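Local coordinates for MW1564 protein (Staphylococcus aureus, PDB 3NTV) that probably transfers a methyl group from S-adenosylmethionine to a hydroxyl oxygen of its substrate, as a putative caffeoyl-CoA O-methyltransferase, at residues Thr174-Tyr179 with Ile221-Ala226. Sequence-based numbering, arbitrary orientation.
Sequences TDNVLY and IDDGLA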
ATOM      1  N   THR A 174      -3.825   8.643  -6.025  1.00 11.46           N
ATOM      2  CA  THR A 174      -3.891   8.741  -7.489  1.00 11.20           C
ATOM      3  C   THR A 174      -3.794   7.352  -8.093  1.00 15.11           C
ATOM      4  O   THR A 174      -2.771   6.666  -7.928  1.00 14.59           O
ATOM      5  CB  THR A 174      -2.810   9.663  -8.102  1.00 16.37           C
ATOM      6  OG1 THR A 174      -2.749  10.921  -7.424  1.00 15.94           O
ATOM      7  CG2 THR A 174      -3.065   9.913  -9.581  1.00 15.71           C
ATOM      8  N   ASP A 175      -4.837   6.959  -8.830  1.00 12.16           N
ATOM      9  CA  ASP A 175      -4.844   5.692  -9.550  1.00 13.65           C
ATOM     10  C   ASP A 175      -4.271   5.889 -10.948  1.00 16.86           C
ATOM     11  O   ASP A 175      -4.226   7.017 -11.449  1.00 16.00           O
ATOM     12  CB  ASP A 175      -6.274   5.126  -9.650  1.00 15.59           C
ATOM     13  CG  ASP A 175      -6.350   3.634  -9.929  1.00 23.46           C
ATOM     14  OD1 ASP A 175      -5.286   2.960  -9.897  1.00 22.43           O
ATOM     15  OD2 ASP A 175      -7.455   3.146 -10.218  1.00 28.86           O
ATOM     16  N   ASN A 176      -3.857   4.780 -11.578  1.00 14.18           N
ATOM     17  CA  ASN A 176      -3.422   4.757 -12.963  1.00 14.57           C
ATOM     18  C   ASN A 176      -2.163   5.557 -13.251  1.00 17.39           C
ATOM     19  O   ASN A 176      -2.007   6.093 -14.346  1.00 16.46           O
ATOM     20  CB  ASN A 176      -4.599   5.152 -13.870  1.00 17.16           C
ATOM     21  CG  ASN A 176      -4.615   4.500 -15.223  1.00 20.14           C
ATOM     22  OD1 ASN A 176      -3.941   3.491 -15.482  1.00 18.67           O
ATOM     23  ND2 ASN A 176      -5.383   5.089 -16.108  1.00 22.64           N
ATOM     24  N   VAL A 177      -1.224   5.560 -12.297  1.00 15.39           N
ATOM     25  CA  VAL A 177       0.057   6.270 -12.455  1.00 16.48           C
ATOM     26  C   VAL A 177       1.029   5.522 -13.396  1.00 21.71           C
ATOM     27  O   VAL A 177       2.067   6.074 -13.765  1.00 21.48           O
ATOM     28  CB  VAL A 177       0.699   6.759 -11.134  1.00 19.74           C
ATOM     29  CG1 VAL A 177      -0.189   7.796 -10.451  1.00 19.54           C
ATOM     30  CG2 VAL A 177       1.008   5.593 -10.201  1.00 19.27           C
ATOM     31  N   LEU A 178       0.663   4.299 -13.820  1.00 18.32           N
ATOM     32  CA  LEU A 178       1.436   3.543 -14.822  1.00 19.26           C
ATOM     33  C   LEU A 178       0.659   3.440 -16.151  1.00 24.10           C
ATOM     34  O   LEU A 178       1.088   2.715 -17.044  1.00 24.26           O
ATOM     35  CB  LEU A 178       1.791   2.122 -14.308  1.00 19.62           C
ATOM     36  CG  LEU A 178       2.792   2.021 -13.139  1.00 23.25           C
ATOM     37  CD1 LEU A 178       2.948   0.585 -12.706  1.00 23.61           C
ATOM     38  CD2 LEU A 178       4.169   2.568 -13.516  1.00 24.00           C
ATOM     39  N   TYR A 179      -0.464   4.196 -16.305  1.00 20.05           N
ATOM     40  CA  TYR A 179      -1.360   4.128 -17.472  1.00 19.52           C
ATOM     41  C   TYR A 179      -1.570   2.689 -17.945  1.00 22.21           C
ATOM     42  O   TYR A 179      -1.141   2.301 -19.034  1.00 21.39           O
ATOM     43  CB  TYR A 179      -1.039   5.106 -18.649  1.00 20.51           C
ATOM     44  CG  TYR A 179      -2.239   5.217 -19.582  1.00 22.32           C
ATOM     45  CD1 TYR A 179      -2.196   4.699 -20.876  1.00 24.38           C
ATOM     46  CD2 TYR A 179      -3.472   5.670 -19.109  1.00 22.40           C
ATOM     47  CE1 TYR A 179      -3.336   4.675 -21.688  1.00 24.35           C
ATOM     48  CE2 TYR A 179      -4.608   5.663 -19.914  1.00 22.24           C
ATOM     49  CZ  TYR A 179      -4.532   5.186 -21.210  1.00 31.16           C
ATOM     50  OH  TYR A 179      -5.668   5.215 -21.989  1.00 29.37           O
ATOM     51  N   ILE A 221       1.204  -1.877  -8.507  1.00 21.24           N
ATOM     52  CA  ILE A 221       0.108  -2.807  -8.295  1.00 21.37           C
ATOM     53  C   ILE A 221      -0.944  -2.392  -9.286  1.00 21.79           C
ATOM     54  O   ILE A 221      -1.159  -1.190  -9.476  1.00 20.38           O
ATOM     55  CB  ILE A 221      -0.470  -2.821  -6.849  1.00 25.09           C
ATOM     56  CG1 ILE A 221      -0.923  -1.425  -6.332  1.00 25.47           C
ATOM     57  CG2 ILE A 221       0.466  -3.545  -5.895  1.00 27.53           C
ATOM     58  CD1 ILE A 221      -2.070  -1.493  -5.265  1.00 34.40           C
ATOM     59  N   ASP A 222      -1.574  -3.375  -9.955  1.00 19.52           N
ATOM     60  CA  ASP A 222      -2.678  -3.105 -10.880  1.00 17.74           C
ATOM     61  C   ASP A 222      -2.264  -2.049 -11.937  1.00 21.04           C
ATOM     62  O   ASP A 222      -1.267  -2.257 -12.626  1.00 22.09           O
ATOM     63  CB  ASP A 222      -3.938  -2.697 -10.055  1.00 18.64           C
ATOM     64  CG  ASP A 222      -4.438  -3.787  -9.117  1.00 26.81           C
ATOM     65  OD1 ASP A 222      -4.411  -4.977  -9.512  1.00 26.73           O
ATOM     66  OD2 ASP A 222      -4.916  -3.447  -8.016  1.00 27.17           O
ATOM     67  N   ASP A 223      -2.961  -0.905 -12.007  1.00 17.87           N
ATOM     68  CA  ASP A 223      -2.659   0.163 -12.968  1.00 16.89           C
ATOM     69  C   ASP A 223      -1.639   1.170 -12.462  1.00 19.00           C
ATOM     70  O   ASP A 223      -1.396   2.168 -13.142  1.00 18.71           O
ATOM     71  CB  ASP A 223      -3.967   0.899 -13.295  1.00 17.93           C
ATOM     72  CG  ASP A 223      -4.975   0.050 -14.025  1.00 27.85           C
ATOM     73  OD1 ASP A 223      -4.560  -0.724 -14.909  1.00 26.17           O
ATOM     74  OD2 ASP A 223      -6.182   0.165 -13.711  1.00 31.27           O
ATOM     75  N   GLY A 224      -1.097   0.934 -11.268  1.00 16.92           N
ATOM     76  CA  GLY A 224      -0.158   1.850 -10.631  1.00 16.47           C
ATOM     77  C   GLY A 224      -0.913   2.752  -9.664  1.00 20.03           C
ATOM     78  O   GLY A 224      -1.994   3.249 -10.001  1.00 20.62           O
ATOM     79  N   LEU A 225      -0.381   2.941  -8.444  1.00 14.99           N
ATOM     80  CA  LEU A 225      -1.042   3.763  -7.435  1.00 15.59           C
ATOM     81  C   LEU A 225      -0.049   4.684  -6.749  1.00 20.06           C
ATOM     82  O   LEU A 225       1.085   4.272  -6.500  1.00 21.32           O
ATOM     83  CB  LEU A 225      -1.709   2.830  -6.382  1.00 15.89           C
ATOM     84  CG  LEU A 225      -2.693   3.495  -5.397  1.00 19.77           C
ATOM     85  CD1 LEU A 225      -3.964   3.941  -6.112  1.00 18.56           C
ATOM     86  CD2 LEU A 225      -3.072   2.537  -4.277  1.00 21.79           C
ATOM     87  N   ALA A 226      -0.437   5.925  -6.498  1.00 14.39           N
ATOM     88  CA  ALA A 226       0.395   6.831  -5.714  1.00 14.36           C
ATOM     89  C   ALA A 226      -0.399   7.238  -4.498  1.00 16.18           C
ATOM     90  O   ALA A 226      -1.641   7.370  -4.565  1.00 14.09           O
ATOM     91  CB  ALA A 226       0.820   8.053  -6.500  1.00 15.44           C
TER
HETATM   92  O   HOH W   1      -1.308  10.670  -5.050  1.00 15.41           O
HETATM   93  O   HOH W   2      -4.698   0.414  -9.755  1.00 19.40           O
HETATM   94  O   HOH W   3      -7.198   2.817 -13.382  1.00 35.74           O
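The side chains of Asn176 and Asp223 cross at a slant, their amide and carboxylate planes 58° apart. The amide oxygen OD1 of Asn176 rests against Asp223 CB at 3.4 Å. It is held there by the backbone N of His180, and Asp223 OD1 makes a weak hydrogen bond with ND1 of the same histidine. Asp175 has CG anti to its backbone N (chi1 -160°). This brings Asp175 OD1 to a water 2.6 Å away that also accepts from Asp223 N. Val177 turns its CG1 methyl toward Ala226 CB, 4.1 Å away. Its second branch, CG2, presses on the backbone at Leu225 N. Leu178 lays CG and CD1 over Gly224 CA, each at 3.9 Å. The contact lies in the Rossmann-like methyltransferase fold, where strand 170-175 runs antiparallel to strand 225-230. Thr174 and Ala226 form the hydrogen-bonded pair, and Ala226 N reaches Thr174 O at 2.8 Å. Past the strand end, Asn176 to Tyr179 make a type I turn against the type II' turn Ile221 to Gly224. Leu178 N donates to Asp223 O at 3.0 Å. Gly224 O takes two weak bonds, from Asn176 N and Val177 N.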